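Local coordinates for acyl-coenzyme A thioesterase THEM4 (Rhodococcus sp., PDB 2OV9), which probably hydrolyses medium- and long-chain acyl-CoA thioesters to the free fatty acid and coenzyme A, at the interface of chains A and B. Residues are numbered along the deposited sequence; one frame, centred on the assembly and turned at random. Chains: chain A/B, Hypothetical protein.

Contact 1: the interface of chains A and B. Residues chain A 55, 58-59, 62; chain B 29, 33-34, 36-37.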
# COMPACT_ATOMS: atom_id res chain seq x y z
N ALA A 55 2.93 -14.05 19.33
CA ALA A 55 2.70 -14.68 18.04
C ALA A 55 1.69 -15.80 18.20
O ALA A 55 0.82 -15.96 17.36
CB ALA A 55 4.00 -15.19 17.43
N LEU A 58 -1.81 -14.18 18.36
CA LEU A 58 -2.24 -13.66 17.06
C LEU A 58 -2.65 -14.81 16.13
O LEU A 58 -3.66 -14.73 15.43
CB LEU A 58 -1.15 -12.79 16.44
CG LEU A 58 -0.91 -11.45 17.15
CD1 LEU A 58 0.43 -10.86 16.70
CD2 LEU A 58 -2.03 -10.47 16.84
N ASN A 59 -1.87 -15.88 16.16
CA ASN A 59 -2.23 -17.08 15.43
C ASN A 59 -3.54 -17.70 15.91
O ASN A 59 -4.35 -18.20 15.09
CB ASN A 59 -1.08 -18.09 15.47
CG ASN A 59 -0.01 -17.79 14.44
OD1 ASN A 59 1.20 -17.82 14.73
ND2 ASN A 59 -0.44 -17.49 13.25
N ALA A 62 -6.28 -15.55 14.65
CA ALA A 62 -6.45 -15.72 13.23
C ALA A 62 -7.22 -17.01 12.98
O ALA A 62 -8.19 -17.02 12.20
CB ALA A 62 -5.11 -15.74 12.52
N ARG B 29 7.95 -13.69 13.34
CA ARG B 29 6.88 -14.67 13.50
C ARG B 29 5.59 -13.97 13.93
O ARG B 29 4.49 -14.32 13.48
CB ARG B 29 7.29 -15.77 14.49
CG ARG B 29 8.28 -16.79 13.90
CD ARG B 29 8.73 -17.83 14.94
NE ARG B 29 9.99 -18.47 14.57
CZ ARG B 29 10.56 -19.48 15.24
NH1 ARG B 29 9.98 -19.98 16.32
NH2 ARG B 29 11.70 -20.00 14.82
N ALA B 33 2.00 -13.48 11.92
CA ALA B 33 0.72 -13.78 12.55
C ALA B 33 -0.25 -12.61 12.39
O ALA B 33 -1.44 -12.82 12.10
CB ALA B 33 0.93 -14.10 14.01
N ALA B 34 0.24 -11.38 12.57
CA ALA B 34 -0.53 -10.19 12.23
C ALA B 34 -1.02 -10.16 10.80
O ALA B 34 -2.19 -9.82 10.55
CB ALA B 34 0.26 -8.90 12.55
N ARG B 36 -1.67 -12.61 9.01
CA ARG B 36 -2.67 -13.67 8.92
C ARG B 36 -4.02 -13.17 9.49
O ARG B 36 -5.09 -13.49 8.96
CB ARG B 36 -2.16 -14.91 9.67
CG ARG B 36 -3.06 -16.09 9.59
CD ARG B 36 -2.63 -17.17 10.57
NE ARG B 36 -3.63 -18.22 10.63
CZ ARG B 36 -3.56 -19.27 11.43
NH1 ARG B 36 -2.52 -19.42 12.27
NH2 ARG B 36 -4.53 -20.18 11.41
N VAL B 37 -3.95 -12.42 10.58
CA VAL B 37 -5.11 -11.76 11.18
C VAL B 37 -5.76 -10.74 10.20
O VAL B 37 -6.99 -10.75 10.03
CB VAL B 37 -4.74 -11.03 12.51
CG1 VAL B 37 -5.86 -10.09 12.96
CG2 VAL B 37 -4.36 -12.02 13.61

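Contact 2: the interface of chains A and B. Residues chain A 80, 88-90; chain B 123-125, 130.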
# COMPACT_ATOMS: atom_id res chain seq x y z
N TRP A 80 -14.80 0.21 -10.49
CA TRP A 80 -14.25 0.52 -11.81
C TRP A 80 -15.18 0.06 -12.92
O TRP A 80 -14.98 0.41 -14.10
CB TRP A 80 -12.84 -0.09 -11.93
CG TRP A 80 -11.88 0.57 -10.97
CD1 TRP A 80 -11.15 1.70 -11.19
CD2 TRP A 80 -11.61 0.17 -9.62
NE1 TRP A 80 -10.41 2.02 -10.07
CE2 TRP A 80 -10.68 1.10 -9.09
CE3 TRP A 80 -12.05 -0.88 -8.81
CZ2 TRP A 80 -10.16 0.99 -7.79
CZ3 TRP A 80 -11.55 -0.98 -7.51
CH2 TRP A 80 -10.62 -0.04 -7.01
N HIS A 88 -13.78 -2.52 0.41
CA HIS A 88 -12.87 -3.62 0.75
C HIS A 88 -11.42 -3.26 0.51
O HIS A 88 -10.52 -4.05 0.83
CB HIS A 88 -13.20 -4.86 -0.07
CG HIS A 88 -13.08 -4.63 -1.54
ND1 HIS A 88 -14.16 -4.26 -2.32
CD2 HIS A 88 -12.00 -4.65 -2.36
CE1 HIS A 88 -13.75 -4.09 -3.57
NE2 HIS A 88 -12.45 -4.33 -3.62
N ASP A 89 -11.19 -2.06 -0.04
CA ASP A 89 -9.89 -1.69 -0.58
C ASP A 89 -8.90 -1.28 0.51
O ASP A 89 -9.30 -0.95 1.64
CB ASP A 89 -10.04 -0.52 -1.54
CG ASP A 89 -10.53 0.70 -0.82
OD1 ASP A 89 -11.75 0.76 -0.52
OD2 ASP A 89 -9.69 1.58 -0.52
N PRO A 90 -7.60 -1.35 0.19
CA PRO A 90 -6.55 -1.02 1.14
C PRO A 90 -6.30 0.48 1.31
O PRO A 90 -5.27 0.86 1.88
CB PRO A 90 -5.33 -1.74 0.55
CG PRO A 90 -5.56 -1.72 -0.92
CD PRO A 90 -7.06 -1.86 -1.08
N GLN B 123 -6.66 -6.18 -2.67
CA GLN B 123 -7.73 -6.24 -3.69
C GLN B 123 -8.29 -4.87 -4.06
O GLN B 123 -8.54 -4.04 -3.19
CB GLN B 123 -8.86 -7.11 -3.19
CG GLN B 123 -10.04 -7.39 -4.18
CD GLN B 123 -10.89 -8.57 -3.70
OE1 GLN B 123 -11.24 -8.66 -2.53
NE2 GLN B 123 -11.22 -9.47 -4.61
N GLY B 124 -8.47 -4.65 -5.37
CA GLY B 124 -9.23 -3.50 -5.91
C GLY B 124 -10.43 -4.06 -6.66
O GLY B 124 -11.44 -4.36 -6.05
N PRO B 125 -10.31 -4.27 -7.98
CA PRO B 125 -11.41 -4.94 -8.67
C PRO B 125 -11.53 -6.39 -8.17
O PRO B 125 -10.51 -7.00 -7.84
CB PRO B 125 -11.00 -4.88 -10.15
CG PRO B 125 -9.97 -3.75 -10.21
CD PRO B 125 -9.22 -3.93 -8.91
N HIS B 130 -5.39 -4.17 -6.54
CA HIS B 130 -5.67 -2.74 -6.68
C HIS B 130 -4.60 -2.06 -7.56
O HIS B 130 -3.39 -2.20 -7.32
CB HIS B 130 -5.70 -2.12 -5.29
CG HIS B 130 -6.33 -0.77 -5.24
ND1 HIS B 130 -5.78 0.33 -5.86
CD2 HIS B 130 -7.45 -0.33 -4.61
CE1 HIS B 130 -6.54 1.38 -5.63
NE2 HIS B 130 -7.55 1.01 -4.87

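Contact 1: the interface of chains A and B
The guanidinium of B:Arg36 meets A:Asn59 in two ways: the backbone carbonyl O of A:Asn59 sits over one face, offset toward the rim, while its side-chain amide nitrogen comes up in plane at the edge. The two planar groups are turned 47° from each other. As modelled, A:Asn59 ND2 lies 3.0 Å from B:Arg36 NH1, two donors facing; the amide is perhaps built the wrong way round, and with its O and N exchanged the pair would make a plausible hydrogen bond. B:Arg36 gets there by an extended chain with CG anti to the backbone N (chi1 -176°), which carries its methylenes alongside the methyl of A:Ala62: A:Ala62 CB is 3.5 Å from B:Arg36 CD. With an alanine here, the A:Ala62 methyl would probably lose the methylenes alongside it and the A:Asn59 carbonyl its guanidinium face; any bond to a turned amide would go too. The backbones belong to A helix 51-67 and B helix 26-43, which run in roughly the same direction, and small residues let them come close. B:Ala33 CB presses on A:Leu58 CB at 3.4 Å, a tight carbon contact, and also touches the amide of A:Asn59. One end of the patch is finished by A:Ala55, whose methyl rests against the backbone of B:Arg29. At the other, B:Val37 points CG2, its branch beside the backbone N, to within 3.3 Å of A:Leu58 O.

Contact 2: the interface of chains A and B
Two pieces of chain A, the short 3-10 helix 79-81 and the loop carrying A:His88 to A:Pro90, pack on two of chain B: the loop at 123-125, just past 3-10 helix 120-122, and B:His130, just ahead of helix 131-148. A hydrogen bond runs from the imidazole A:His88 NE2 to the backbone B:Gly124 O, 2.6 Å long and fairly straight at 160°. The carbonyl oxygen lies almost in the imidazole plane and offers a lone pair. A:His88 holds its ring there with CG between backbone N and carbonyl carbon (chi1 60°), and B:Gln123 CG flanks it, 3.8 Å from A:His88 CD2. A:Trp80 adds much of the apolar contact. B:Pro125 CG lies over the rim of its face, 3.8 Å from A:Trp80 CE3, and the B:Gly124 backbone meets its CZ3 corner. The indole then turns its CH2-CZ2 edge onto the face of B:His130, the planes 89° apart, with A:Trp80 CH2 3.9 Å from B:His130 NE2. On another side of that imidazole, A:Pro90 CD comes within 3.9 Å of B:His130 CD2. B:His130 opens the His-Gly-Gly motif of hotdog-fold thioesterases, so chain A probably helps position a ring at the active site of chain B, and the site joins subunit pairing to the catalytic region.

Contact 1 and contact 2 lie about 23 Å apart, measured between the centres of their C-alpha atoms, and share no residue or secondary-structure element. Contact 1 joins the N-terminal helices of the two chains, whereas contact 2 brings 3-10 helix 79-81 and the 88-90 loop of one chain against the 123-125 loop and the motif histidine of the other. The same pair of subunits is therefore held at two distant levels, and the two-fold symmetry repeats both contacts with the chains exchanged. Such an extended association is consistent with a working dimer, as is common among hotdog thioesterases, with contact 2 shaping the catalytic surroundings.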